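Local atomic coordinates of calcium uptake protein 2, mitochondrial (Homo sapiens, PDB entry 6LB7), a protein that probably senses mitochondrial calcium through EF-hands and regulates calcium uptake by the mitochondrial uniporter. Residues 31-36 against 85-90; 160-165 against 178-183. All coordinates share one frame; numbering follows the deposited sequence.

Both contacts are buried and mainly aromatic and apolar, each with a polar margin bridged by one water, but they hold different elements. Contact 1 joins helix 30-38 to helix 84-94 and lies about 10 Å from the centre of the chain; contact 2 joins helix 157-163 to helix 173-196, about 16 Å from that centre. Helices 84-94 and 173-196 pack against each other, Phe89 on Met180 and Leu90 on Leu183 and Phe179, and Phe33 also meets Leu183, which makes the two contacts neighbours in one core. Their chemistry differs with place: contact 1 sets a leucine over an aromatic face, whereas the more peripheral contact 2 pairs two phenylalanines and adds an arginine.

Contact 1 of 2, residues 31-36 against 85-90; sequences RDFLFS and TEYLFL
Tyr87 and Leu90, one turn apart on helix 84-94, receive Phe33 and Ser36 of helix 30-38; the two segment axes come within 11.7 Å and cross at -44°, so side chains rather than backbones fill the interface. Tyr87 comes first. With CG anti to the backbone N (chi1 162°), its ring reaches the other helix, and its CD2 lies 3.9 Å from Phe33 CD1. Each of these atoms sits near the plane of the other ring, which makes the meeting edge against edge, not a stack. Farther along the same tyrosine edge, CE2 is 3.5 Å from Ser36 OG. At its end, Tyr87 OH is 2.6 Å from water 1, which donates a 3.1 Å hydrogen bond to Ser36 OG. That hydroxyl in turn donates to Phe33 O at 2.9 Å, so the buried OG is satisfied as both donor and acceptor. Leu90 covers the ring of Phe33: its CD1 stands 4.0 Å from the Phe33 ring centroid and 14° off the normal, a CH-pi contact, while its CB touches Phe33 CZ at 3.6 Å. Putting an alanine in place of Phe33 would probably open a gap beneath the Leu90 methyl and leave the Tyr87 ring edge without its apolar neighbour. Outside the pair, Phe14 meets the Tyr87 ring and Ile82 touches Phe33. The geometry is that of obliquely crossed helices in a largely helical core, here joining helix 30-38 to helix 84-94, which precedes the calcium-binding EF-hand.

Contact 2 of 2, residues 160-165 against 178-183; sequences MRFFGK and RFMENL
The backbones stay well apart, with the CA atoms of Phe162 and Phe179, the nearest across the two segments, separated by 9.8 Å, and helix 157-163 gives way at Gly164, where phi turns positive. Long side chains therefore bridge the distance. Phe162 and Phe179 form an edge-to-face (T-shaped) pair: the ring centroids are 5.1 Å apart, the planes stand at 80°, and Phe162 directs its CE1-CZ edge at one face of Phe179. The nearest atoms, Phe162 CZ and Phe179 CD1, are 3.8 Å apart. From the next residue of helix 173-196, the end of Met180 swings in, its CE 4.2 Å from Phe162 CZ, adding a methyl to the aromatic cluster.

Arg161 meets the same phenylalanine differently. Its chain leaves with CG anti to the backbone N and then bends at chi2 (69°) and chi3, which brings the guanidinium to the edge of the Phe179 ring. Phe179 CD2 lies over the guanidinium face, 3.6 Å from Arg161 NH2, and the two planes are 84° apart; the cation thus sits beside the ring rim and not over its pi face. Phe72 takes the cation-pi role for Arg161 and also packs edge-to-face with Phe179. Arg161 NH2 donates to water 2 at 3.3 Å, and Asn182 ND2 donates to the same water at 3.1 Å, a hydrated bridge alongside the ring. Strands 171-172 and 115-116 pair beyond, consistent with helices 157-163 and 173-196 forming the partner hand of the calcium-binding EF-hand. The chemistry implies that the aromatic edge-to-face pair supplies the apolar hold, while the arginine charge is kept at its margin, where water and Phe72 can meet it.

Contact 1 of 2, residues 31-36 against 85-90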
# COMPACT_ATOMS: atom_id res chain seq x y z
N ARG B 31 -31.54 -6.97 0.23
CA ARG B 31 -31.61 -8.07 -0.73
C ARG B 31 -30.91 -7.69 -2.04
O ARG B 31 -30.08 -8.46 -2.55
CB ARG B 31 -33.07 -8.46 -0.99
CG ARG B 31 -33.28 -9.64 -1.96
CD ARG B 31 -34.76 -10.02 -2.00
NE ARG B 31 -35.03 -11.24 -2.75
CZ ARG B 31 -35.11 -11.28 -4.07
NH1 ARG B 31 -34.94 -10.17 -4.77
NH2 ARG B 31 -35.35 -12.43 -4.70
N ASP B 32 -31.25 -6.52 -2.60
CA ASP B 32 -30.58 -6.02 -3.79
C ASP B 32 -29.07 -6.01 -3.62
O ASP B 32 -28.32 -6.40 -4.53
CB ASP B 32 -31.01 -4.58 -4.11
CG ASP B 32 -32.45 -4.46 -4.55
OD1 ASP B 32 -33.06 -5.47 -4.98
OD2 ASP B 32 -32.96 -3.32 -4.50
N PHE B 33 -28.61 -5.46 -2.50
CA PHE B 33 -27.18 -5.34 -2.26
C PHE B 33 -26.51 -6.70 -2.26
O PHE B 33 -25.48 -6.90 -2.93
CB PHE B 33 -26.93 -4.63 -0.92
CG PHE B 33 -25.50 -4.67 -0.50
CD1 PHE B 33 -24.54 -3.94 -1.17
CD2 PHE B 33 -25.10 -5.48 0.55
CE1 PHE B 33 -23.22 -3.99 -0.79
CE2 PHE B 33 -23.78 -5.54 0.92
CZ PHE B 33 -22.85 -4.80 0.26
N LEU B 34 -27.06 -7.65 -1.51
CA LEU B 34 -26.48 -8.99 -1.46
C LEU B 34 -26.37 -9.60 -2.85
O LEU B 34 -25.33 -10.18 -3.19
CB LEU B 34 -27.32 -9.89 -0.55
CG LEU B 34 -27.31 -9.52 0.92
CD1 LEU B 34 -28.43 -10.24 1.65
CD2 LEU B 34 -25.94 -9.82 1.55
N PHE B 35 -27.41 -9.45 -3.68
CA PHE B 35 -27.38 -10.00 -5.04
C PHE B 35 -26.32 -9.31 -5.90
O PHE B 35 -25.61 -9.98 -6.67
CB PHE B 35 -28.75 -9.87 -5.70
CG PHE B 35 -29.78 -10.83 -5.16
CD1 PHE B 35 -29.45 -11.77 -4.19
CD2 PHE B 35 -31.07 -10.81 -5.63
CE1 PHE B 35 -30.38 -12.65 -3.70
CE2 PHE B 35 -32.01 -11.70 -5.15
CZ PHE B 35 -31.66 -12.62 -4.18
N SER B 36 -26.19 -7.99 -5.79
CA SER B 36 -25.18 -7.29 -6.58
C SER B 36 -23.77 -7.72 -6.20
O SER B 36 -22.84 -7.59 -7.01
CB SER B 36 -25.35 -5.78 -6.41
OG SER B 36 -24.72 -5.31 -5.23
N THR B 85 -24.04 6.02 -2.17
CA THR B 85 -22.91 6.29 -1.28
C THR B 85 -22.64 5.11 -0.36
O THR B 85 -21.49 4.66 -0.20
CB THR B 85 -23.22 7.54 -0.44
OG1 THR B 85 -23.28 8.70 -1.29
CG2 THR B 85 -22.18 7.74 0.64
N GLU B 86 -23.69 4.59 0.26
CA GLU B 86 -23.54 3.51 1.22
C GLU B 86 -23.14 2.20 0.52
O GLU B 86 -22.34 1.43 1.06
CB GLU B 86 -24.84 3.36 2.00
CG GLU B 86 -25.17 4.64 2.78
CD GLU B 86 -26.53 4.58 3.45
OE1 GLU B 86 -27.40 3.80 2.98
OE2 GLU B 86 -26.73 5.31 4.45
N TYR B 87 -23.66 1.96 -0.68
CA TYR B 87 -23.25 0.82 -1.49
C TYR B 87 -21.74 0.82 -1.74
O TYR B 87 -21.05 -0.18 -1.53
CB TYR B 87 -24.06 0.83 -2.80
CG TYR B 87 -23.53 0.00 -3.95
CD1 TYR B 87 -22.91 0.61 -5.05
CD2 TYR B 87 -23.65 -1.39 -3.96
CE1 TYR B 87 -22.43 -0.16 -6.12
CE2 TYR B 87 -23.16 -2.16 -5.02
CZ TYR B 87 -22.56 -1.54 -6.09
OH TYR B 87 -22.09 -2.30 -7.14
N LEU B 88 -21.18 1.97 -2.15
CA LEU B 88 -19.73 2.05 -2.37
C LEU B 88 -18.96 1.83 -1.07
O LEU B 88 -17.90 1.19 -1.07
CB LEU B 88 -19.36 3.40 -2.97
CG LEU B 88 -19.92 3.78 -4.35
CD1 LEU B 88 -19.24 5.08 -4.79
CD2 LEU B 88 -19.68 2.65 -5.35
N PHE B 89 -19.46 2.38 0.04
CA PHE B 89 -18.79 2.18 1.32
C PHE B 89 -18.74 0.70 1.70
O PHE B 89 -17.69 0.18 2.11
CB PHE B 89 -19.49 3.00 2.40
CG PHE B 89 -18.93 2.77 3.76
CD1 PHE B 89 -19.66 2.07 4.71
CD2 PHE B 89 -17.66 3.21 4.08
CE1 PHE B 89 -19.13 1.85 5.97
CE2 PHE B 89 -17.12 2.98 5.32
CZ PHE B 89 -17.86 2.30 6.27
N LEU B 90 -19.88 0.01 1.59
CA LEU B 90 -19.94 -1.41 1.91
C LEU B 90 -19.03 -2.22 0.99
O LEU B 90 -18.37 -3.16 1.43
CB LEU B 90 -21.38 -1.91 1.81
CG LEU B 90 -22.38 -1.31 2.80
CD1 LEU B 90 -23.79 -1.61 2.36
CD2 LEU B 90 -22.15 -1.82 4.24
O HOH W 1 -22.04 -4.83 -6.69

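Contact 2 of 2, residues 160-165 against 178-183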
# COMPACT_ATOMS: atom_id res chain seq x y z
N MET B 160 -29.90 4.46 10.28
CA MET B 160 -30.70 3.99 11.42
C MET B 160 -29.88 3.11 12.35
O MET B 160 -29.87 3.32 13.57
CB MET B 160 -31.90 3.19 10.92
CG MET B 160 -32.87 3.97 10.09
SD MET B 160 -33.89 4.96 11.17
CE MET B 160 -34.03 3.87 12.59
N ARG B 161 -29.24 2.08 11.79
CA ARG B 161 -28.48 1.13 12.60
C ARG B 161 -27.37 1.83 13.37
O ARG B 161 -27.12 1.53 14.54
CB ARG B 161 -27.92 0.05 11.69
CG ARG B 161 -26.80 -0.77 12.21
CD ARG B 161 -27.19 -1.68 13.31
NE ARG B 161 -26.72 -2.90 13.14
CZ ARG B 161 -25.93 -3.42 13.87
NH1 ARG B 161 -25.51 -2.81 14.83
NH2 ARG B 161 -25.55 -4.53 13.64
N PHE B 162 -26.71 2.81 12.75
CA PHE B 162 -25.55 3.45 13.35
C PHE B 162 -25.93 4.62 14.25
O PHE B 162 -25.32 4.81 15.31
CB PHE B 162 -24.57 3.93 12.26
CG PHE B 162 -23.92 2.81 11.47
CD1 PHE B 162 -23.79 1.53 12.01
CD2 PHE B 162 -23.44 3.03 10.18
CE1 PHE B 162 -23.21 0.50 11.28
CE2 PHE B 162 -22.84 2.00 9.44
CZ PHE B 162 -22.73 0.73 9.99
N PHE B 163 -26.93 5.41 13.86
CA PHE B 163 -27.17 6.69 14.53
C PHE B 163 -28.60 6.93 15.02
O PHE B 163 -28.86 8.00 15.58
CB PHE B 163 -26.77 7.84 13.59
CG PHE B 163 -25.47 7.60 12.86
CD1 PHE B 163 -25.43 7.53 11.48
CD2 PHE B 163 -24.29 7.42 13.57
CE1 PHE B 163 -24.23 7.30 10.81
CE2 PHE B 163 -23.09 7.17 12.90
CZ PHE B 163 -23.06 7.12 11.53
N GLY B 164 -29.53 5.99 14.86
CA GLY B 164 -30.92 6.27 15.19
C GLY B 164 -31.54 7.26 14.21
O GLY B 164 -30.89 7.77 13.30
N LYS B 165 -32.83 7.55 14.43
CA LYS B 165 -33.54 8.27 13.37
C LYS B 165 -33.16 9.74 13.31
O LYS B 165 -33.01 10.31 12.22
CB LYS B 165 -35.05 8.10 13.54
CG LYS B 165 -35.50 6.75 13.29
CD LYS B 165 -34.90 5.72 14.14
CE LYS B 165 -34.72 6.16 15.45
NZ LYS B 165 -33.94 5.29 16.28
N ARG B 178 -17.40 -4.77 14.63
CA ARG B 178 -18.23 -5.98 14.64
C ARG B 178 -19.15 -6.02 13.42
O ARG B 178 -19.39 -7.09 12.85
CB ARG B 178 -19.01 -6.03 15.95
CG ARG B 178 -19.84 -7.22 16.12
CD ARG B 178 -20.40 -7.33 17.52
NE ARG B 178 -19.48 -7.73 18.42
CZ ARG B 178 -19.09 -8.88 18.53
NH1 ARG B 178 -19.54 -9.73 17.79
NH2 ARG B 178 -18.24 -9.17 19.36
N PHE B 179 -19.71 -4.87 13.05
CA PHE B 179 -20.54 -4.79 11.86
C PHE B 179 -19.76 -5.16 10.59
O PHE B 179 -20.26 -5.91 9.75
CB PHE B 179 -21.14 -3.39 11.72
CG PHE B 179 -22.15 -3.27 10.61
CD1 PHE B 179 -21.75 -2.90 9.33
CD2 PHE B 179 -23.48 -3.57 10.84
CE1 PHE B 179 -22.67 -2.81 8.30
CE2 PHE B 179 -24.40 -3.47 9.83
CZ PHE B 179 -23.99 -3.09 8.55
N MET B 180 -18.53 -4.66 10.46
CA MET B 180 -17.71 -4.96 9.28
C MET B 180 -17.27 -6.42 9.26
O MET B 180 -17.28 -7.06 8.20
CB MET B 180 -16.49 -4.04 9.23
CG MET B 180 -16.85 -2.56 9.23
SD MET B 180 -18.17 -2.14 8.06
CE MET B 180 -18.93 -0.74 8.89
N GLU B 181 -16.84 -6.96 10.40
CA GLU B 181 -16.57 -8.40 10.48
C GLU B 181 -17.80 -9.20 10.08
O GLU B 181 -17.70 -10.20 9.37
CB GLU B 181 -16.14 -8.80 11.90
CG GLU B 181 -14.79 -8.25 12.39
CD GLU B 181 -14.61 -8.40 13.92
OE1 GLU B 181 -13.48 -8.18 14.43
OE2 GLU B 181 -15.61 -8.70 14.61
N ASN B 182 -18.97 -8.79 10.56
CA ASN B 182 -20.19 -9.54 10.29
C ASN B 182 -20.64 -9.38 8.84
O ASN B 182 -21.26 -10.30 8.28
CB ASN B 182 -21.30 -9.09 11.24
CG ASN B 182 -21.17 -9.74 12.64
OD1 ASN B 182 -20.58 -10.81 12.79
ND2 ASN B 182 -21.71 -9.08 13.66
N LEU B 183 -20.37 -8.23 8.23
CA LEU B 183 -20.64 -8.06 6.79
C LEU B 183 -19.82 -9.05 5.97
O LEU B 183 -20.37 -9.78 5.13
CB LEU B 183 -20.35 -6.62 6.37
CG LEU B 183 -20.32 -6.36 4.87
CD1 LEU B 183 -21.73 -6.50 4.30
CD2 LEU B 183 -19.73 -4.98 4.58
O HOH W 2 -22.75 -6.18 14.03